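Local coordinates for protein imidazolonepropionase (PDB 2Q09) that hydrolyses the ring carbon-nitrogen bond of imidazolone-5-propanoate to give N-formimidoyl-L-glutamate, the third step of histidine degradation, at residues N4-P14 and L26-E36. Numbering follows the deposited sequence.
Sequences NCERVWLNVTP and LLEPHALGVHE
The imidazole of His35 has Asn4 O over one face and Glu36 CG over the other, while at its edge ND1 donates to Glu6 OE1 at a modelled 2.4 Å, a doubtfully short length. Carboxylate and ring stand almost perpendicular, 87° apart. Glu6 CG sits between its backbone N and carbonyl carbon (chi1 43°), and a bend at chi2 brings the carboxylate over to residues 35 and 36; its OE2 takes Glu36 N at 3.0 Å from above the carboxylate plane. Leu32 O, which accepts Trp9 N, lies at the edge of the Trp9 ring, as does Val34 CG2, and Phe375 meets the ring edge-to-face. Val34 CG2 also packs on Arg7 CB at 3.6 Å. In the small beta domain, far from the iron site of the TIM-barrel domain, strands 7-10 and 30-35 run antiparallel, paired through Val34 N to Arg7 O and the reciprocal bonds of Trp9 and Leu32. A G1 beta bulge sets Asn11 and Val12 together against His30, and there the chain bends away, so that strand 12-14 leaves the sheet of 7-10 to pair with strand 63-73. Next to strand 12-14, His30 ND1 donates to Glu28 O at 2.6 Å, from 42° above the carbonyl plane. A leucine in place of His30 would probably leave Glu28 O without this donor. Pro14 CG touches Leu27 CB at 3.7 Å.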
ATOM      1  N   ASN A   4      25.591 -10.544 -20.120  1.00 58.06           N
ATOM      2  CA  ASN A   4      25.998 -11.670 -19.222  1.00 57.60           C
ATOM      3  C   ASN A   4      25.015 -11.850 -18.062  1.00 56.99           C
ATOM      4  O   ASN A   4      25.305 -11.504 -16.920  1.00 56.93           O
ATOM      5  CB  ASN A   4      27.417 -11.421 -18.689  1.00 58.74           C
ATOM      6  CG  ASN A   4      27.665  -9.959 -18.344  1.00 59.79           C
ATOM      7  OD1 ASN A   4      26.928  -9.355 -17.569  1.00 61.28           O
ATOM      8  ND2 ASN A   4      28.712  -9.386 -18.915  1.00 58.25           N
ATOM      9  N   CYS A   5      23.848 -12.409 -18.374  1.00 55.63           N
ATOM     10  CA  CYS A   5      22.801 -12.652 -17.387  1.00 53.95           C
ATOM     11  C   CYS A   5      22.057 -13.967 -17.641  1.00 52.39           C
ATOM     12  O   CYS A   5      21.941 -14.413 -18.783  1.00 52.06           O
ATOM     13  CB  CYS A   5      21.821 -11.478 -17.385  1.00 55.11           C
ATOM     14  SG  CYS A   5      21.652 -10.666 -18.986  1.00 55.97           S
ATOM     15  N   GLU A   6      21.555 -14.580 -16.572  1.00 51.02           N
ATOM     16  CA  GLU A   6      20.858 -15.863 -16.667  1.00 49.76           C
ATOM     17  C   GLU A   6      19.559 -15.917 -17.462  1.00 48.26           C
ATOM     18  O   GLU A   6      19.311 -16.893 -18.171  1.00 47.48           O
ATOM     19  CB  GLU A   6      20.595 -16.430 -15.265  1.00 50.71           C
ATOM     20  CG  GLU A   6      20.100 -15.421 -14.234  1.00 52.02           C
ATOM     21  CD  GLU A   6      21.230 -14.821 -13.427  1.00 52.69           C
ATOM     22  OE1 GLU A   6      22.209 -14.356 -14.036  1.00 53.11           O
ATOM     23  OE2 GLU A   6      21.140 -14.809 -12.185  1.00 51.67           O
ATOM     24  N   ARG A   7      18.735 -14.882 -17.356  1.00 46.76           N
ATOM     25  CA  ARG A   7      17.457 -14.879 -18.051  1.00 44.82           C
ATOM     26  C   ARG A   7      17.297 -13.640 -18.916  1.00 42.48           C
ATOM     27  O   ARG A   7      17.769 -12.564 -18.565  1.00 41.67           O
ATOM     28  CB  ARG A   7      16.329 -14.957 -17.014  1.00 46.70           C
ATOM     29  CG  ARG A   7      16.687 -15.828 -15.800  1.00 49.35           C
ATOM     30  CD  ARG A   7      15.522 -16.025 -14.837  1.00 50.90           C
ATOM     31  NE  ARG A   7      15.853 -16.973 -13.776  1.00 52.89           N
ATOM     32  CZ  ARG A   7      16.721 -16.739 -12.796  1.00 54.22           C
ATOM     33  NH1 ARG A   7      17.352 -15.579 -12.732  1.00 54.43           N
ATOM     34  NH2 ARG A   7      16.964 -17.671 -11.887  1.00 54.93           N
ATOM     35  N   VAL A   8      16.638 -13.800 -20.060  1.00 40.07           N
ATOM     36  CA  VAL A   8      16.428 -12.679 -20.969  1.00 38.40           C
ATOM     37  C   VAL A   8      15.050 -12.706 -21.620  1.00 37.10           C
ATOM     38  O   VAL A   8      14.590 -13.744 -22.097  1.00 36.61           O
ATOM     39  CB  VAL A   8      17.492 -12.645 -22.100  1.00 38.49           C
ATOM     40  CG1 VAL A   8      17.131 -11.565 -23.122  1.00 37.92           C
ATOM     41  CG2 VAL A   8      18.863 -12.371 -21.522  1.00 37.46           C
ATOM     42  N   TRP A   9      14.397 -11.551 -21.606  1.00 35.63           N
ATOM     43  CA  TRP A   9      13.085 -11.382 -22.207  1.00 35.31           C
ATOM     44  C   TRP A   9      13.294 -10.569 -23.476  1.00 34.50           C
ATOM     45  O   TRP A   9      13.650  -9.392 -23.416  1.00 34.21           O
ATOM     46  CB  TRP A   9      12.150 -10.637 -21.245  1.00 35.21           C
ATOM     47  CG  TRP A   9      11.589 -11.520 -20.189  1.00 34.36           C
ATOM     48  CD1 TRP A   9      10.356 -12.103 -20.180  1.00 34.09           C
ATOM     49  CD2 TRP A   9      12.265 -11.990 -19.021  1.00 33.98           C
ATOM     50  NE1 TRP A   9      10.224 -12.916 -19.081  1.00 33.87           N
ATOM     51  CE2 TRP A   9      11.387 -12.867 -18.351  1.00 33.39           C
ATOM     52  CE3 TRP A   9      13.536 -11.766 -18.475  1.00 34.42           C
ATOM     53  CZ2 TRP A   9      11.731 -13.514 -17.162  1.00 34.38           C
ATOM     54  CZ3 TRP A   9      13.879 -12.411 -17.289  1.00 34.33           C
ATOM     55  CH2 TRP A   9      12.982 -13.274 -16.653  1.00 33.83           C
ATOM     56  N   LEU A  10      13.088 -11.202 -24.623  1.00 34.21           N
ATOM     57  CA  LEU A  10      13.271 -10.526 -25.899  1.00 33.50           C
ATOM     58  C   LEU A  10      12.001  -9.850 -26.397  1.00 33.86           C
ATOM     59  O   LEU A  10      10.886 -10.276 -26.090  1.00 33.20           O
ATOM     60  CB  LEU A  10      13.752 -11.520 -26.960  1.00 33.96           C
ATOM     61  CG  LEU A  10      15.138 -12.145 -26.782  1.00 33.96           C
ATOM     62  CD1 LEU A  10      15.335 -13.242 -27.816  1.00 35.37           C
ATOM     63  CD2 LEU A  10      16.214 -11.074 -26.919  1.00 33.69           C
ATOM     64  N   ASN A  11      12.194  -8.798 -27.184  1.00 32.80           N
ATOM     65  CA  ASN A  11      11.107  -8.040 -27.775  1.00 32.32           C
ATOM     66  C   ASN A  11      10.013  -7.582 -26.817  1.00 30.27           C
ATOM     67  O   ASN A  11       8.843  -7.897 -27.012  1.00 29.07           O
ATOM     68  CB  ASN A  11      10.483  -8.842 -28.921  1.00 33.12           C
ATOM     69  CG  ASN A  11      11.481  -9.140 -30.026  1.00 37.83           C
ATOM     70  OD1 ASN A  11      12.135  -8.238 -30.542  1.00 38.28           O
ATOM     71  ND2 ASN A  11      11.605 -10.411 -30.393  1.00 38.48           N
ATOM     72  N   VAL A  12      10.398  -6.848 -25.784  1.00 30.26           N
ATOM     73  CA  VAL A  12       9.420  -6.310 -24.848  1.00 29.84           C
ATOM     74  C   VAL A  12       9.301  -4.815 -25.128  1.00 28.89           C
ATOM     75  O   VAL A  12      10.297  -4.159 -25.432  1.00 27.95           O
ATOM     76  CB  VAL A  12       9.850  -6.491 -23.375  1.00 30.35           C
ATOM     77  CG1 VAL A  12       9.815  -7.962 -22.995  1.00 31.23           C
ATOM     78  CG2 VAL A  12      11.223  -5.905 -23.153  1.00 32.15           C
ATOM     79  N   THR A  13       8.080  -4.288 -25.060  1.00 27.12           N
ATOM     80  CA  THR A  13       7.842  -2.859 -25.255  1.00 26.31           C
ATOM     81  C   THR A  13       7.742  -2.321 -23.832  1.00 25.85           C
ATOM     82  O   THR A  13       6.680  -2.346 -23.215  1.00 24.34           O
ATOM     83  CB  THR A  13       6.525  -2.605 -25.999  1.00 25.95           C
ATOM     84  OG1 THR A  13       6.553  -3.288 -27.259  1.00 28.37           O
ATOM     85  CG2 THR A  13       6.330  -1.111 -26.233  1.00 25.87           C
ATOM     86  N   PRO A  14       8.855  -1.800 -23.305  1.00 26.14           N
ATOM     87  CA  PRO A  14       8.946  -1.264 -21.950  1.00 25.69           C
ATOM     88  C   PRO A  14       8.333   0.081 -21.602  1.00 25.90           C
ATOM     89  O   PRO A  14       8.626   1.094 -22.228  1.00 25.31           O
ATOM     90  CB  PRO A  14      10.446  -1.264 -21.699  1.00 27.24           C
ATOM     91  CG  PRO A  14      10.958  -0.792 -23.029  1.00 25.82           C
ATOM     92  CD  PRO A  14      10.136  -1.624 -24.015  1.00 26.62           C
ATOM     93  N   LEU A  26       7.691   5.125 -21.948  1.00 23.86           N
ATOM     94  CA  LEU A  26       7.619   4.046 -22.935  1.00 24.62           C
ATOM     95  C   LEU A  26       8.764   4.160 -23.934  1.00 26.12           C
ATOM     96  O   LEU A  26       9.102   5.263 -24.370  1.00 25.40           O
ATOM     97  CB  LEU A  26       6.294   4.102 -23.702  1.00 26.09           C
ATOM     98  CG  LEU A  26       5.070   3.359 -23.162  1.00 27.59           C
ATOM     99  CD1 LEU A  26       3.841   3.784 -23.941  1.00 29.58           C
ATOM    100  CD2 LEU A  26       5.286   1.846 -23.280  1.00 26.79           C
ATOM    101  N   LEU A  27       9.345   3.020 -24.297  1.00 26.15           N
ATOM    102  CA  LEU A  27      10.458   2.984 -25.247  1.00 27.42           C
ATOM    103  C   LEU A  27      10.166   1.994 -26.370  1.00 28.45           C
ATOM    104  O   LEU A  27       9.180   1.244 -26.316  1.00 27.12           O
ATOM    105  CB  LEU A  27      11.741   2.546 -24.543  1.00 25.99           C
ATOM    106  CG  LEU A  27      12.153   3.235 -23.238  1.00 26.67           C
ATOM    107  CD1 LEU A  27      13.352   2.501 -22.661  1.00 27.35           C
ATOM    108  CD2 LEU A  27      12.495   4.699 -23.484  1.00 27.43           C
ATOM    109  N   GLU A  28      11.032   2.000 -27.381  1.00 28.89           N
ATOM    110  CA  GLU A  28      10.908   1.086 -28.509  1.00 30.14           C
ATOM    111  C   GLU A  28      11.171  -0.307 -27.945  1.00 28.74           C
ATOM    112  O   GLU A  28      11.625  -0.440 -26.818  1.00 27.71           O
ATOM    113  CB  GLU A  28      11.966   1.416 -29.570  1.00 33.64           C
ATOM    114  CG  GLU A  28      13.403   1.295 -29.053  1.00 36.80           C
ATOM    115  CD  GLU A  28      14.438   1.709 -30.077  1.00 41.78           C
ATOM    116  OE1 GLU A  28      14.485   1.093 -31.157  1.00 43.13           O
ATOM    117  OE2 GLU A  28      15.203   2.652 -29.799  1.00 41.54           O
ATOM    118  N   PRO A  29      10.894  -1.363 -28.720  1.00 29.36           N
ATOM    119  CA  PRO A  29      11.129  -2.726 -28.236  1.00 29.56           C
ATOM    120  C   PRO A  29      12.554  -2.909 -27.708  1.00 30.71           C
ATOM    121  O   PRO A  29      13.522  -2.434 -28.311  1.00 30.43           O
ATOM    122  CB  PRO A  29      10.851  -3.575 -29.469  1.00 29.23           C
ATOM    123  CG  PRO A  29       9.772  -2.805 -30.154  1.00 29.19           C
ATOM    124  CD  PRO A  29      10.271  -1.379 -30.055  1.00 29.18           C
ATOM    125  N   HIS A  30      12.673  -3.586 -26.572  1.00 29.96           N
ATOM    126  CA  HIS A  30      13.966  -3.831 -25.943  1.00 30.16           C
ATOM    127  C   HIS A  30      14.127  -5.287 -25.545  1.00 31.32           C
ATOM    128  O   HIS A  30      13.227  -6.105 -25.714  1.00 32.51           O
ATOM    129  CB  HIS A  30      14.117  -2.997 -24.665  1.00 31.70           C
ATOM    130  CG  HIS A  30      14.615  -1.604 -24.892  1.00 31.98           C
ATOM    131  ND1 HIS A  30      13.969  -0.702 -25.710  1.00 33.49           N
ATOM    132  CD2 HIS A  30      15.687  -0.951 -24.384  1.00 31.20           C
ATOM    133  CE1 HIS A  30      14.623   0.448 -25.695  1.00 32.97           C
ATOM    134  NE2 HIS A  30      15.669   0.322 -24.900  1.00 32.54           N
ATOM    135  N   ALA A  31      15.299  -5.585 -24.998  1.00 31.66           N
ATOM    136  CA  ALA A  31      15.630  -6.908 -24.499  1.00 32.27           C
ATOM    137  C   ALA A  31      15.918  -6.657 -23.025  1.00 31.73           C
ATOM    138  O   ALA A  31      16.697  -5.765 -22.693  1.00 33.03           O
ATOM    139  CB  ALA A  31      16.874  -7.450 -25.195  1.00 32.19           C
ATOM    140  N   LEU A  32      15.277  -7.414 -22.144  1.00 32.10           N
ATOM    141  CA  LEU A  32      15.492  -7.232 -20.713  1.00 31.95           C
ATOM    142  C   LEU A  32      16.159  -8.468 -20.121  1.00 32.08           C
ATOM    143  O   LEU A  32      15.603  -9.564 -20.160  1.00 32.23           O
ATOM    144  CB  LEU A  32      14.154  -6.958 -20.011  1.00 32.82           C
ATOM    145  CG  LEU A  32      14.194  -6.511 -18.544  1.00 32.78           C
ATOM    146  CD1 LEU A  32      12.805  -6.073 -18.109  1.00 33.58           C
ATOM    147  CD2 LEU A  32      14.698  -7.646 -17.663  1.00 32.27           C
ATOM    148  N   GLY A  33      17.360  -8.282 -19.579  1.00 32.64           N
ATOM    149  CA  GLY A  33      18.091  -9.390 -18.990  1.00 32.66           C
ATOM    150  C   GLY A  33      18.223  -9.216 -17.491  1.00 32.60           C
ATOM    151  O   GLY A  33      18.387  -8.100 -17.001  1.00 33.22           O
ATOM    152  N   VAL A  34      18.140 -10.311 -16.750  1.00 32.84           N
ATOM    153  CA  VAL A  34      18.251 -10.211 -15.307  1.00 34.24           C
ATOM    154  C   VAL A  34      19.444 -10.991 -14.778  1.00 35.24           C
ATOM    155  O   VAL A  34      19.847 -12.006 -15.344  1.00 35.98           O
ATOM    156  CB  VAL A  34      16.959 -10.715 -14.609  1.00 33.92           C
ATOM    157  CG1 VAL A  34      15.747  -9.992 -15.180  1.00 32.51           C
ATOM    158  CG2 VAL A  34      16.815 -12.215 -14.768  1.00 33.23           C
ATOM    159  N   HIS A  35      20.021 -10.493 -13.692  1.00 36.64           N
ATOM    160  CA  HIS A  35      21.146 -11.162 -13.070  1.00 37.94           C
ATOM    161  C   HIS A  35      21.029 -11.024 -11.566  1.00 37.47           C
ATOM    162  O   HIS A  35      20.969  -9.915 -11.037  1.00 36.69           O
ATOM    163  CB  HIS A  35      22.474 -10.574 -13.542  1.00 38.82           C
ATOM    164  CG  HIS A  35      23.657 -11.372 -13.103  1.00 41.59           C
ATOM    165  ND1 HIS A  35      23.833 -12.692 -13.464  1.00 42.28           N
ATOM    166  CD2 HIS A  35      24.701 -11.058 -12.299  1.00 41.81           C
ATOM    167  CE1 HIS A  35      24.931 -13.158 -12.894  1.00 42.41           C
ATOM    168  NE2 HIS A  35      25.478 -12.188 -12.183  1.00 42.00           N
ATOM    169  N   GLU A  36      20.987 -12.160 -10.886  1.00 37.77           N
ATOM    170  CA  GLU A  36      20.878 -12.183  -9.439  1.00 39.16           C
ATOM    171  C   GLU A  36      19.753 -11.289  -8.924  1.00 37.45           C
ATOM    172  O   GLU A  36      19.973 -10.382  -8.118  1.00 37.49           O
ATOM    173  CB  GLU A  36      22.225 -11.801  -8.819  1.00 42.08           C
ATOM    174  CG  GLU A  36      23.226 -12.953  -8.834  1.00 47.77           C
ATOM    175  CD  GLU A  36      24.647 -12.528  -8.532  1.00 51.69           C
ATOM    176  OE1 GLU A  36      24.850 -11.760  -7.574  1.00 54.64           O
ATOM    177  OE2 GLU A  36      25.565 -12.975  -9.247  1.00 53.41           O
TER